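Local structure of SAS-6 (Leishmania major, 4CKM) at residues A[46-51]-A[56-61]; A[91-96]-A[138-143]; A[154-159]-A[165-170]. The protein is thought to build the cartwheel of centrioles and basal bodies, this chain being its N-terminal head domain. One frame throughout, in Å; residues are numbered along the deposited sequence.

Contact 1: A[46-51]-A[56-61]; sequences MVSTKM and PQVRPL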
ATOM      1  N   MET A  46     -19.667  -4.806  -5.987  1.00 32.88           N
ATOM      2  CA  MET A  46     -19.172  -4.165  -7.196  1.00 33.47           C
ATOM      3  C   MET A  46     -17.643  -4.190  -7.172  1.00 32.27           C
ATOM      4  O   MET A  46     -17.018  -3.834  -6.169  1.00 30.62           O
ATOM      5  CB  MET A  46     -19.663  -2.715  -7.275  1.00 35.34           C
ATOM      6  CG  MET A  46     -21.164  -2.585  -7.422  1.00 38.49           C
ATOM      7  SD  MET A  46     -21.676  -3.337  -8.961  1.00 46.07           S
ATOM      8  CE  MET A  46     -23.450  -3.333  -8.724  1.00 53.33           C
ATOM      9  N   VAL A  47     -17.052  -4.559  -8.299  1.00 31.10           N
ATOM     10  CA  VAL A  47     -15.610  -4.621  -8.427  1.00 29.39           C
ATOM     11  C   VAL A  47     -15.194  -3.979  -9.728  1.00 28.75           C
ATOM     12  O   VAL A  47     -15.764  -4.263 -10.770  1.00 29.87           O
ATOM     13  CB  VAL A  47     -15.126  -6.089  -8.369  1.00 28.72           C
ATOM     14  CG1 VAL A  47     -13.599  -6.173  -8.340  1.00 29.91           C
ATOM     15  CG2 VAL A  47     -15.707  -6.791  -7.139  1.00 29.11           C
ATOM     16  N   SER A  48     -14.182  -3.121  -9.674  1.00 30.51           N
ATOM     17  CA  SER A  48     -13.495  -2.700 -10.900  1.00 30.61           C
ATOM     18  C   SER A  48     -12.535  -3.808 -11.333  1.00 31.94           C
ATOM     19  O   SER A  48     -11.563  -4.099 -10.638  1.00 31.86           O
ATOM     20  CB  SER A  48     -12.746  -1.374 -10.709  1.00 29.84           C
ATOM     21  OG  SER A  48     -12.023  -1.047 -11.888  1.00 28.71           O
ATOM     22  N   THR A  49     -12.843  -4.443 -12.458  1.00 32.81           N
ATOM     23  CA  THR A  49     -12.030  -5.516 -13.025  1.00 34.15           C
ATOM     24  C   THR A  49     -11.286  -5.064 -14.270  1.00 34.20           C
ATOM     25  O   THR A  49     -11.831  -4.330 -15.102  1.00 31.90           O
ATOM     26  CB  THR A  49     -12.898  -6.697 -13.482  1.00 33.85           C
ATOM     27  OG1 THR A  49     -13.892  -6.221 -14.397  1.00 34.06           O
ATOM     28  CG2 THR A  49     -13.597  -7.318 -12.326  1.00 37.11           C
ATOM     29  N   LYS A  50     -10.059  -5.531 -14.419  1.00 34.25           N
ATOM     30  CA  LYS A  50      -9.323  -5.303 -15.648  1.00 38.95           C
ATOM     31  C   LYS A  50      -8.234  -6.329 -15.873  1.00 39.69           C
ATOM     32  O   LYS A  50      -7.671  -6.857 -14.908  1.00 34.59           O
ATOM     33  CB  LYS A  50      -8.748  -3.894 -15.679  1.00 42.74           C
ATOM     34  CG  LYS A  50      -7.556  -3.660 -14.803  1.00 47.43           C
ATOM     35  CD  LYS A  50      -7.110  -2.220 -14.916  1.00 51.47           C
ATOM     36  CE  LYS A  50      -5.971  -1.931 -13.954  1.00 55.32           C
ATOM     37  NZ  LYS A  50      -6.159  -0.645 -13.228  1.00 58.48           N
ATOM     38  N   MET A  51      -8.012  -6.673 -17.146  1.00 45.11           N
ATOM     39  CA  MET A  51      -6.784  -7.355 -17.553  1.00 50.28           C
ATOM     40  C   MET A  51      -5.950  -6.356 -18.326  1.00 48.35           C
ATOM     41  O   MET A  51      -6.268  -6.032 -19.472  1.00 47.44           O
ATOM     42  CB  MET A  51      -7.014  -8.584 -18.428  1.00 55.59           C
ATOM     43  CG  MET A  51      -5.661  -9.261 -18.741  1.00 63.14           C
ATOM     44  SD  MET A  51      -5.569 -10.604 -19.950  1.00 70.86           S
ATOM     45  CE  MET A  51      -6.365  -9.933 -21.415  1.00 65.80           C
ATOM     46  N   PRO A  56     -10.675  -0.728 -17.393  1.00 32.87           N
ATOM     47  CA  PRO A  56     -11.504  -1.500 -16.474  1.00 34.11           C
ATOM     48  C   PRO A  56     -12.983  -1.352 -16.711  1.00 33.80           C
ATOM     49  O   PRO A  56     -13.409  -0.370 -17.321  1.00 33.67           O
ATOM     50  CB  PRO A  56     -11.159  -0.902 -15.111  1.00 34.77           C
ATOM     51  CG  PRO A  56     -10.717   0.481 -15.388  1.00 34.89           C
ATOM     52  CD  PRO A  56     -10.117   0.480 -16.763  1.00 34.35           C
ATOM     53  N   GLN A  57     -13.752  -2.307 -16.197  1.00 34.47           N
ATOM     54  CA  GLN A  57     -15.192  -2.133 -16.018  1.00 35.34           C
ATOM     55  C   GLN A  57     -15.549  -2.419 -14.573  1.00 36.22           C
ATOM     56  O   GLN A  57     -14.882  -3.203 -13.903  1.00 35.46           O
ATOM     57  CB  GLN A  57     -15.985  -3.067 -16.918  1.00 37.23           C
ATOM     58  CG  GLN A  57     -15.753  -4.519 -16.580  1.00 41.14           C
ATOM     59  CD  GLN A  57     -16.717  -5.470 -17.256  1.00 44.28           C
ATOM     60  OE1 GLN A  57     -17.934  -5.336 -17.169  1.00 43.39           O
ATOM     61  NE2 GLN A  57     -16.162  -6.473 -17.897  1.00 46.60           N
ATOM     62  N   VAL A  58     -16.628  -1.800 -14.108  1.00 34.46           N
ATOM     63  CA  VAL A  58     -17.140  -2.043 -12.777  1.00 34.36           C
ATOM     64  C   VAL A  58     -18.365  -2.925 -12.907  1.00 34.23           C
ATOM     65  O   VAL A  58     -19.282  -2.619 -13.659  1.00 36.61           O
ATOM     66  CB  VAL A  58     -17.473  -0.721 -12.065  1.00 33.95           C
ATOM     67  CG1 VAL A  58     -18.318  -0.959 -10.833  1.00 33.55           C
ATOM     68  CG2 VAL A  58     -16.185   0.013 -11.687  1.00 34.19           C
ATOM     69  N   ARG A  59     -18.360  -4.036 -12.186  1.00 33.77           N
ATOM     70  CA  ARG A  59     -19.367  -5.055 -12.355  1.00 35.10           C
ATOM     71  C   ARG A  59     -19.612  -5.843 -11.073  1.00 35.49           C
ATOM     72  O   ARG A  59     -18.754  -5.912 -10.210  1.00 33.87           O
ATOM     73  CB  ARG A  59     -18.954  -5.977 -13.489  1.00 35.67           C
ATOM     74  CG  ARG A  59     -17.944  -7.029 -13.105  1.00 38.77           C
ATOM     75  CD  ARG A  59     -17.090  -7.417 -14.283  1.00 41.38           C
ATOM     76  NE  ARG A  59     -16.950  -8.853 -14.422  1.00 45.63           N
ATOM     77  CZ  ARG A  59     -15.895  -9.473 -14.954  1.00 50.40           C
ATOM     78  NH1 ARG A  59     -14.817  -8.809 -15.362  1.00 55.28           N
ATOM     79  NH2 ARG A  59     -15.902 -10.789 -15.033  1.00 51.63           N
ATOM     80  N   PRO A  60     -20.800  -6.427 -10.934  1.00 40.98           N
ATOM     81  CA  PRO A  60     -21.092  -7.137  -9.691  1.00 40.11           C
ATOM     82  C   PRO A  60     -20.445  -8.515  -9.684  1.00 39.03           C
ATOM     83  O   PRO A  60     -20.557  -9.249 -10.659  1.00 40.12           O
ATOM     84  CB  PRO A  60     -22.623  -7.223  -9.680  1.00 40.51           C
ATOM     85  CG  PRO A  60     -23.040  -7.134 -11.113  1.00 41.94           C
ATOM     86  CD  PRO A  60     -21.921  -6.483 -11.895  1.00 44.13           C
ATOM     87  N   LEU A  61     -19.734  -8.839  -8.608  1.00 36.35           N
ATOM     88  CA  LEU A  61     -19.123 -10.157  -8.472  1.00 35.47           C
ATOM     89  C   LEU A  61     -19.609 -10.829  -7.215  1.00 32.41           C
ATOM     90  O   LEU A  61     -19.904 -10.178  -6.208  1.00 33.12           O
ATOM     91  CB  LEU A  61     -17.586 -10.065  -8.450  1.00 34.87           C
ATOM     92  CG  LEU A  61     -16.864  -9.629  -9.732  1.00 36.65           C
ATOM     93  CD1 LEU A  61     -15.351  -9.540  -9.530  1.00 34.71           C
ATOM     94  CD2 LEU A  61     -17.180 -10.561 -10.900  1.00 37.44           C
TER
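T49 and R59 cross at about a right angle on the face of an antiparallel beta hairpin that carries V47, T49, Q57 and R59, and the arginine end comes back to the threonine edge-on. T49 OG1 lies at the edge of the guanidinium group and near its plane, 2.9 Å from R59 NH1. Two torsions produce this approach: the threonine hydroxyl stands between its own backbone N and carbonyl carbon (chi1 55°), and the arginine chain is bent at chi3 (-133°), which turns its head back along the strand. The T49 methyl meets L61 tip to tip, CG2 to CD1 at 4.0 Å. L61 also runs across V47 at about a right angle, its CD1 being 3.6 Å from V47 CB, so one leucine methyl serves both V47 and T49. Q57 adds its CG beside the T49 hydroxyl.

On the face of M46, S48, V58 and P60 the side-chain contacts are largely apolar. The bent chain of M46 lays its sulfur beside the P60 ring, SD to CB 4.1 Å, while V58 CG2 rests on S48 CB at 3.8 Å. S48 OG approaches P56 CB.

The backbones carry four hydrogen bonds. V47 and R59 form one hydrogen-bonded pair through both N-to-O links. T49 and Q57 form the next, with T49 N to Q57 O at 2.8 Å. M46–P60 and S48–V58 are the alternating non-hydrogen-bonded pairs.

R59 has its main polar partner elsewhere: NH2 makes a salt bridge with D85 of strand 76-85, and the side chain rests on F91 of strand 88-98. L61 packs on L83 and F91, and V47 on F140. The far edge of strand 39-50 hydrogen-bonds through S48 and K50 to strand 136-142, placing the hairpin between strands 76-85 and 136-142.

Contact 2: A[91-96]-A[138-143]; sequences FLFELE and LSFVLN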
ATOM      1  N   PHE A  91     -15.106 -17.671 -14.858  1.00 60.22           N
ATOM      2  CA  PHE A  91     -14.587 -16.697 -13.907  1.00 53.81           C
ATOM      3  C   PHE A  91     -14.790 -17.193 -12.493  1.00 48.78           C
ATOM      4  O   PHE A  91     -15.860 -17.044 -11.910  1.00 47.02           O
ATOM      5  CB  PHE A  91     -15.266 -15.344 -14.082  1.00 50.81           C
ATOM      6  CG  PHE A  91     -14.564 -14.222 -13.380  1.00 46.83           C
ATOM      7  CD1 PHE A  91     -14.691 -14.044 -12.003  1.00 44.67           C
ATOM      8  CD2 PHE A  91     -13.772 -13.335 -14.091  1.00 44.15           C
ATOM      9  CE1 PHE A  91     -14.043 -13.007 -11.367  1.00 39.15           C
ATOM     10  CE2 PHE A  91     -13.143 -12.281 -13.452  1.00 40.54           C
ATOM     11  CZ  PHE A  91     -13.270 -12.127 -12.092  1.00 38.90           C
ATOM     12  N   LEU A  92     -13.734 -17.786 -11.960  1.00 47.58           N
ATOM     13  CA  LEU A  92     -13.745 -18.365 -10.626  1.00 48.14           C
ATOM     14  C   LEU A  92     -12.331 -18.302 -10.115  1.00 44.36           C
ATOM     15  O   LEU A  92     -11.470 -18.973 -10.663  1.00 42.71           O
ATOM     16  CB  LEU A  92     -14.209 -19.815 -10.681  1.00 49.38           C
ATOM     17  CG  LEU A  92     -13.972 -20.683  -9.439  1.00 52.62           C
ATOM     18  CD1 LEU A  92     -14.633 -20.071  -8.215  1.00 53.90           C
ATOM     19  CD2 LEU A  92     -14.481 -22.105  -9.664  1.00 53.84           C
ATOM     20  N   PHE A  93     -12.079 -17.458  -9.111  1.00 40.29           N
ATOM     21  CA  PHE A  93     -10.738 -17.305  -8.562  1.00 39.69           C
ATOM     22  C   PHE A  93     -10.785 -17.500  -7.045  1.00 40.64           C
ATOM     23  O   PHE A  93     -11.722 -17.044  -6.388  1.00 39.70           O
ATOM     24  CB  PHE A  93     -10.149 -15.930  -8.864  1.00 39.43           C
ATOM     25  CG  PHE A  93      -9.946 -15.644 -10.322  1.00 39.56           C
ATOM     26  CD1 PHE A  93     -11.034 -15.379 -11.155  1.00 40.82           C
ATOM     27  CD2 PHE A  93      -8.667 -15.561 -10.848  1.00 40.07           C
ATOM     28  CE1 PHE A  93     -10.842 -15.092 -12.492  1.00 42.21           C
ATOM     29  CE2 PHE A  93      -8.461 -15.265 -12.186  1.00 41.28           C
ATOM     30  CZ  PHE A  93      -9.546 -15.023 -13.011  1.00 41.61           C
ATOM     31  N   GLU A  94      -9.753 -18.144  -6.503  1.00 40.59           N
ATOM     32  CA  GLU A  94      -9.706 -18.499  -5.088  1.00 40.65           C
ATOM     33  C   GLU A  94      -8.339 -18.274  -4.468  1.00 38.25           C
ATOM     34  O   GLU A  94      -7.305 -18.480  -5.095  1.00 32.45           O
ATOM     35  CB  GLU A  94     -10.047 -19.962  -4.892  1.00 42.55           C
ATOM     36  CG  GLU A  94     -11.458 -20.330  -5.291  1.00 48.05           C
ATOM     37  CD  GLU A  94     -11.788 -21.784  -5.000  1.00 52.43           C
ATOM     38  OE1 GLU A  94     -10.838 -22.595  -4.886  1.00 53.96           O
ATOM     39  OE2 GLU A  94     -12.993 -22.105  -4.874  1.00 52.28           O
ATOM     40  N   LEU A  95      -8.374 -17.801  -3.234  1.00 39.81           N
ATOM     41  CA  LEU A  95      -7.244 -17.827  -2.354  1.00 40.47           C
ATOM     42  C   LEU A  95      -7.596 -18.811  -1.269  1.00 41.44           C
ATOM     43  O   LEU A  95      -8.659 -18.723  -0.652  1.00 36.51           O
ATOM     44  CB  LEU A  95      -7.019 -16.476  -1.699  1.00 41.39           C
ATOM     45  CG  LEU A  95      -6.043 -16.537  -0.515  1.00 43.58           C
ATOM     46  CD1 LEU A  95      -4.642 -16.831  -1.023  1.00 44.95           C
ATOM     47  CD2 LEU A  95      -6.039 -15.259   0.295  1.00 42.56           C
ATOM     48  N   GLU A  96      -6.682 -19.723  -1.007  1.00 43.80           N
ATOM     49  CA  GLU A  96      -6.860 -20.640   0.094  1.00 48.40           C
ATOM     50  C   GLU A  96      -5.696 -20.436   1.023  1.00 43.50           C
ATOM     51  O   GLU A  96      -4.556 -20.671   0.659  1.00 44.54           O
ATOM     52  CB  GLU A  96      -6.900 -22.052  -0.412  1.00 54.50           C
ATOM     53  CG  GLU A  96      -7.412 -23.026   0.619  1.00 67.49           C
ATOM     54  CD  GLU A  96      -7.315 -24.442   0.110  1.00 74.35           C
ATOM     55  OE1 GLU A  96      -7.924 -24.723  -0.954  1.00 79.43           O
ATOM     56  OE2 GLU A  96      -6.592 -25.240   0.749  1.00 73.03           O
ATOM     57  N   LEU A 138     -13.384  -1.963  -4.228  1.00 29.38           N
ATOM     58  CA  LEU A 138     -12.666  -3.164  -4.642  1.00 31.61           C
ATOM     59  C   LEU A 138     -12.208  -3.098  -6.096  1.00 31.60           C
ATOM     60  O   LEU A 138     -12.942  -2.638  -6.997  1.00 30.15           O
ATOM     61  CB  LEU A 138     -13.545  -4.395  -4.494  1.00 32.54           C
ATOM     62  CG  LEU A 138     -14.007  -4.707  -3.075  1.00 34.62           C
ATOM     63  CD1 LEU A 138     -15.065  -5.803  -3.097  1.00 35.07           C
ATOM     64  CD2 LEU A 138     -12.815  -5.122  -2.224  1.00 34.59           C
ATOM     65  N   SER A 139     -11.004  -3.607  -6.309  1.00 29.57           N
ATOM     66  CA  SER A 139     -10.401  -3.712  -7.618  1.00 30.96           C
ATOM     67  C   SER A 139      -9.900  -5.138  -7.771  1.00 29.28           C
ATOM     68  O   SER A 139      -9.466  -5.740  -6.790  1.00 30.18           O
ATOM     69  CB  SER A 139      -9.239  -2.746  -7.720  1.00 32.74           C
ATOM     70  OG  SER A 139      -8.622  -2.905  -8.978  1.00 36.47           O
ATOM     71  N   PHE A 140     -10.010  -5.695  -8.969  1.00 28.55           N
ATOM     72  CA  PHE A 140      -9.463  -7.013  -9.257  1.00 30.29           C
ATOM     73  C   PHE A 140      -8.719  -6.964 -10.571  1.00 33.65           C
ATOM     74  O   PHE A 140      -9.322  -6.791 -11.619  1.00 33.20           O
ATOM     75  CB  PHE A 140     -10.542  -8.073  -9.301  1.00 31.96           C
ATOM     76  CG  PHE A 140     -10.016  -9.483  -9.311  1.00 32.25           C
ATOM     77  CD1 PHE A 140      -9.286  -9.979  -8.232  1.00 34.48           C
ATOM     78  CD2 PHE A 140     -10.260 -10.314 -10.373  1.00 32.21           C
ATOM     79  CE1 PHE A 140      -8.819 -11.280  -8.216  1.00 33.73           C
ATOM     80  CE2 PHE A 140      -9.774 -11.618 -10.375  1.00 35.92           C
ATOM     81  CZ  PHE A 140      -9.055 -12.099  -9.294  1.00 35.54           C
ATOM     82  N   VAL A 141      -7.395  -7.083 -10.501  1.00 34.70           N
ATOM     83  CA  VAL A 141      -6.543  -6.979 -11.674  1.00 34.40           C
ATOM     84  C   VAL A 141      -5.990  -8.333 -12.056  1.00 35.06           C
ATOM     85  O   VAL A 141      -5.275  -8.952 -11.286  1.00 34.93           O
ATOM     86  CB  VAL A 141      -5.354  -6.074 -11.385  1.00 35.33           C
ATOM     87  CG1 VAL A 141      -4.505  -5.924 -12.637  1.00 35.04           C
ATOM     88  CG2 VAL A 141      -5.832  -4.712 -10.858  1.00 36.08           C
ATOM     89  N   LEU A 142      -6.343  -8.790 -13.241  1.00 37.46           N
ATOM     90  CA  LEU A 142      -5.865 -10.048 -13.768  1.00 40.81           C
ATOM     91  C   LEU A 142      -4.463  -9.886 -14.370  1.00 43.46           C
ATOM     92  O   LEU A 142      -4.093  -8.800 -14.796  1.00 41.75           O
ATOM     93  CB  LEU A 142      -6.817 -10.552 -14.841  1.00 43.55           C
ATOM     94  CG  LEU A 142      -8.312 -10.706 -14.515  1.00 46.35           C
ATOM     95  CD1 LEU A 142      -9.079 -11.059 -15.773  1.00 50.15           C
ATOM     96  CD2 LEU A 142      -8.558 -11.792 -13.505  1.00 48.75           C
ATOM     97  N   ASN A 143      -3.687 -10.967 -14.390  1.00 44.42           N
ATOM     98  CA  ASN A 143      -2.394 -10.968 -15.084  1.00 51.32           C
ATOM     99  C   ASN A 143      -2.558 -11.227 -16.593  1.00 53.16           C
ATOM    100  O   ASN A 143      -3.666 -11.428 -17.053  1.00 52.61           O
ATOM    101  CB  ASN A 143      -1.437 -11.986 -14.423  1.00 53.14           C
ATOM    102  CG  ASN A 143      -1.780 -13.445 -14.729  1.00 53.83           C
ATOM    103  OD1 ASN A 143      -2.936 -13.848 -14.913  1.00 53.52           O
ATOM    104  ND2 ASN A 143      -0.751 -14.260 -14.739  1.00 63.60           N
TER
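F140 directs its ring edge at the face of F93, an edge-to-face (T-shaped) pair with centroids 5.1 Å apart and planes at 76°. The touching edge is CE2 and CZ: CE2 lies over the centre of the F93 ring, and F140 CZ is 3.8 Å from F93 CG. F91 CZ meets the neighbouring atoms of F140, 3.9 Å from CD2, with CE2 shared between the two partners, as the F91 and F140 side chains slide past each other in opposite directions. At the outer end of F93, one methyl of L142 makes the tightest approach, CD2 to F93 CZ at 3.4 Å, with the two side chains crossing at about a right angle.

The aromatic rings also position one another within strand 91-96. F93 CE1 stands over the centre of the F91 ring, so F93 offers a face to F140 and an edge to F91. F140 extends away from its own backbone N (chi1 -168°), which carries its ring across the gap between strands whose axes remain 11.4 Å apart and run at 102° to each other.

Further out, F140 is flanked by L83 and L155, while L173 of strand 165-175 touches both F93 and F140. F91 is backed by D85 and by R59 of the opening hairpin. This is packing across the interior, between strands 88-98 and 136-142, which are not neighbours in the sheet.

No hydrogen bond crosses the contact, and only 167 Å² is buried between the segments. What joins them is dispersion together with the edge-to-face attraction of a weakly positive ring edge for a pi face, consistent with an apolar contact, with R59 and D85 bordering it at F91.

Contact 3: A[154-159]-A[165-170]; sequences TLRVLE and TVEHIS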
ATOM      1  N   THR A 154      -5.240 -10.088  -8.687  1.00 29.82           N
ATOM      2  CA  THR A 154      -5.036  -9.455  -7.409  1.00 31.56           C
ATOM      3  C   THR A 154      -6.249  -8.617  -7.028  1.00 29.77           C
ATOM      4  O   THR A 154      -6.606  -7.651  -7.720  1.00 29.10           O
ATOM      5  CB  THR A 154      -3.789  -8.572  -7.459  1.00 34.42           C
ATOM      6  OG1 THR A 154      -2.670  -9.389  -7.808  1.00 41.19           O
ATOM      7  CG2 THR A 154      -3.526  -7.896  -6.117  1.00 35.64           C
ATOM      8  N   LEU A 155      -6.874  -9.015  -5.931  1.00 30.43           N
ATOM      9  CA  LEU A 155      -7.973  -8.289  -5.315  1.00 30.93           C
ATOM     10  C   LEU A 155      -7.429  -7.253  -4.362  1.00 31.34           C
ATOM     11  O   LEU A 155      -6.721  -7.605  -3.418  1.00 32.47           O
ATOM     12  CB  LEU A 155      -8.859  -9.244  -4.515  1.00 30.16           C
ATOM     13  CG  LEU A 155     -10.069  -8.565  -3.831  1.00 30.59           C
ATOM     14  CD1 LEU A 155     -11.066  -8.087  -4.869  1.00 31.81           C
ATOM     15  CD2 LEU A 155     -10.773  -9.513  -2.886  1.00 30.72           C
ATOM     16  N   ARG A 156      -7.778  -5.987  -4.589  1.00 31.98           N
ATOM     17  CA  ARG A 156      -7.346  -4.902  -3.739  1.00 31.58           C
ATOM     18  C   ARG A 156      -8.540  -4.218  -3.048  1.00 33.21           C
ATOM     19  O   ARG A 156      -9.584  -3.987  -3.657  1.00 33.33           O
ATOM     20  CB  ARG A 156      -6.592  -3.878  -4.573  1.00 34.87           C
ATOM     21  CG  ARG A 156      -5.333  -4.394  -5.247  1.00 37.69           C
ATOM     22  CD  ARG A 156      -4.767  -3.394  -6.261  1.00 39.70           C
ATOM     23  NE  ARG A 156      -4.010  -2.327  -5.609  1.00 43.49           N
ATOM     24  CZ  ARG A 156      -3.958  -1.040  -6.012  1.00 48.10           C
ATOM     25  NH1 ARG A 156      -4.619  -0.620  -7.091  1.00 46.50           N
ATOM     26  NH2 ARG A 156      -3.249  -0.146  -5.313  1.00 45.68           N
ATOM     27  N   VAL A 157      -8.376  -3.892  -1.770  1.00 32.35           N
ATOM     28  CA  VAL A 157      -9.332  -3.092  -1.033  1.00 31.62           C
ATOM     29  C   VAL A 157      -8.736  -1.708  -0.923  1.00 32.59           C
ATOM     30  O   VAL A 157      -7.668  -1.539  -0.336  1.00 33.33           O
ATOM     31  CB  VAL A 157      -9.588  -3.643   0.379  1.00 33.11           C
ATOM     32  CG1 VAL A 157     -10.554  -2.749   1.129  1.00 32.75           C
ATOM     33  CG2 VAL A 157     -10.152  -5.054   0.321  1.00 33.01           C
ATOM     34  N   LEU A 158      -9.431  -0.733  -1.503  1.00 32.06           N
ATOM     35  CA  LEU A 158      -8.920   0.620  -1.689  1.00 32.83           C
ATOM     36  C   LEU A 158      -9.763   1.641  -0.953  1.00 31.95           C
ATOM     37  O   LEU A 158     -10.978   1.484  -0.797  1.00 33.89           O
ATOM     38  CB  LEU A 158      -8.930   0.972  -3.181  1.00 34.31           C
ATOM     39  CG  LEU A 158      -8.171  -0.022  -4.065  1.00 34.28           C
ATOM     40  CD1 LEU A 158      -8.351   0.343  -5.535  1.00 35.03           C
ATOM     41  CD2 LEU A 158      -6.687  -0.070  -3.661  1.00 32.29           C
ATOM     42  N   GLU A 159      -9.105   2.690  -0.497  1.00 32.58           N
ATOM     43  CA  GLU A 159      -9.770   3.831   0.121  1.00 34.24           C
ATOM     44  C   GLU A 159      -9.254   5.066  -0.570  1.00 32.59           C
ATOM     45  O   GLU A 159      -8.045   5.261  -0.661  1.00 32.73           O
ATOM     46  CB  GLU A 159      -9.408   3.928   1.599  1.00 37.07           C
ATOM     47  CG  GLU A 159      -9.991   5.150   2.299  1.00 41.35           C
ATOM     48  CD  GLU A 159      -9.399   5.414   3.680  1.00 45.61           C
ATOM     49  OE1 GLU A 159      -8.418   4.757   4.077  1.00 49.15           O
ATOM     50  OE2 GLU A 159      -9.911   6.308   4.378  1.00 52.84           O
ATOM     51  N   THR A 165      -5.563   7.455  -3.548  1.00 31.08           N
ATOM     52  CA  THR A 165      -6.095   6.158  -3.228  1.00 31.06           C
ATOM     53  C   THR A 165      -5.063   5.366  -2.441  1.00 33.10           C
ATOM     54  O   THR A 165      -3.886   5.272  -2.822  1.00 31.18           O
ATOM     55  CB  THR A 165      -6.528   5.398  -4.479  1.00 31.02           C
ATOM     56  OG1 THR A 165      -7.582   6.126  -5.110  1.00 30.88           O
ATOM     57  CG2 THR A 165      -7.030   4.010  -4.119  1.00 31.98           C
ATOM     58  N   VAL A 166      -5.528   4.797  -1.332  1.00 34.23           N
ATOM     59  CA  VAL A 166      -4.677   4.058  -0.404  1.00 33.93           C
ATOM     60  C   VAL A 166      -5.094   2.606  -0.424  1.00 33.29           C
ATOM     61  O   VAL A 166      -6.269   2.288  -0.209  1.00 31.15           O
ATOM     62  CB  VAL A 166      -4.885   4.578   1.029  1.00 36.10           C
ATOM     63  CG1 VAL A 166      -4.092   3.756   2.015  1.00 38.70           C
ATOM     64  CG2 VAL A 166      -4.478   6.031   1.121  1.00 38.20           C
ATOM     65  N   GLU A 167      -4.139   1.723  -0.650  1.00 31.81           N
ATOM     66  CA  GLU A 167      -4.412   0.313  -0.612  1.00 33.76           C
ATOM     67  C   GLU A 167      -4.357  -0.198   0.839  1.00 35.88           C
ATOM     68  O   GLU A 167      -3.368  -0.001   1.524  1.00 33.98           O
ATOM     69  CB  GLU A 167      -3.401  -0.407  -1.468  1.00 34.51           C
ATOM     70  CG  GLU A 167      -3.615  -1.891  -1.489  1.00 40.52           C
ATOM     71  CD  GLU A 167      -2.456  -2.591  -2.126  1.00 44.19           C
ATOM     72  OE1 GLU A 167      -2.313  -2.487  -3.362  1.00 47.77           O
ATOM     73  OE2 GLU A 167      -1.690  -3.231  -1.373  1.00 47.67           O
ATOM     74  N   HIS A 168      -5.449  -0.805   1.301  1.00 34.95           N
ATOM     75  CA  HIS A 168      -5.515  -1.410   2.619  1.00 35.32           C
ATOM     76  C   HIS A 168      -4.983  -2.813   2.587  1.00 37.18           C
ATOM     77  O   HIS A 168      -4.214  -3.173   3.444  1.00 40.25           O
ATOM     78  CB  HIS A 168      -6.942  -1.391   3.186  1.00 35.39           C
ATOM     79  CG  HIS A 168      -7.296  -0.078   3.794  1.00 37.54           C
ATOM     80  ND1 HIS A 168      -7.390   0.110   5.151  1.00 37.97           N
ATOM     81  CD2 HIS A 168      -7.481   1.140   3.229  1.00 40.02           C
ATOM     82  CE1 HIS A 168      -7.653   1.379   5.401  1.00 39.87           C
ATOM     83  NE2 HIS A 168      -7.711   2.028   4.252  1.00 41.85           N
ATOM     84  N   ILE A 169      -5.366  -3.605   1.594  1.00 37.67           N
ATOM     85  CA  ILE A 169      -4.826  -4.962   1.479  1.00 36.22           C
ATOM     86  C   ILE A 169      -4.939  -5.430   0.050  1.00 35.04           C
ATOM     87  O   ILE A 169      -5.772  -4.928  -0.703  1.00 34.23           O
ATOM     88  CB  ILE A 169      -5.531  -5.909   2.468  1.00 38.22           C
ATOM     89  CG1 ILE A 169      -4.841  -7.278   2.542  1.00 39.49           C
ATOM     90  CG2 ILE A 169      -7.007  -6.082   2.145  1.00 35.80           C
ATOM     91  CD1 ILE A 169      -5.449  -8.143   3.629  1.00 39.53           C
ATOM     92  N   SER A 170      -4.022  -6.309  -0.337  1.00 35.65           N
ATOM     93  CA  SER A 170      -4.031  -7.012  -1.624  1.00 35.39           C
ATOM     94  C   SER A 170      -3.955  -8.491  -1.349  1.00 35.24           C
ATOM     95  O   SER A 170      -3.237  -8.892  -0.433  1.00 37.63           O
ATOM     96  CB  SER A 170      -2.801  -6.694  -2.441  1.00 35.64           C
ATOM     97  OG  SER A 170      -2.564  -5.330  -2.423  1.00 43.62           O
TER
HETATM   98  O   HOH W   1      -3.337   2.707  -4.966  1.00 57.32           O
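The R156 guanidinium has L158 CD2 3.7 Å above one face, over its centre, and E167 OE1 at its edge, in plane. The H168 ring is met at its edge by E159 OE1. Both groups belong to the beta hairpin of strands 152-160 and 165-175, whose register slips by one residue between V157 and L158, a beta bulge.

R156 forms a side-on salt bridge with E167: NE at 2.8 Å and, at a longer and more bent 3.2 Å, NH2 both donate to OE1, from opposite faces of the carboxylate plane. The two planes stand 78° apart. NH1 makes a salt bridge with E110 of the second subunit, so the arginine ties the hairpin to that subunit. V166 packs on V166 of that subunit, and the H168 carbonyl accepts a bond from its K164, placing the hairpin in the dimer contact.

At the bulge, V157 N bonds to I169 O, while H168 N bonds to V157 O at 2.9 Å. V157 CG2 touches I169 CG2, near M125 of helix 117-130. The extended E159 chain carries its carboxylate to the imidazole: H168 NE2 donates to E159 OE1 at 2.8 Å, nearly straight (173°), on the anti side, 31° out of the carboxylate plane.

How the contacts relate
From the N terminus, contact 1 closes the short hairpin between strands 39-50 and 57-70. Contact 2 then spans the longest loop, from strand 88-98 through helices 102-109 and 117-130 to strand 136-142, and contact 3 closes the hairpin of strands 152-160 and 165-175. The three follow in series; none encloses or crosses another. Strand 136-142 connects them: S48 O and K50 O of contact 1 probably accept from F140 N and L142 N, while S139 O and V141 O probably accept from R156 N and T154 N of contact 3. The two hairpins thus flank one strand, and contact 2 ties it to strand 88-98 through the interior.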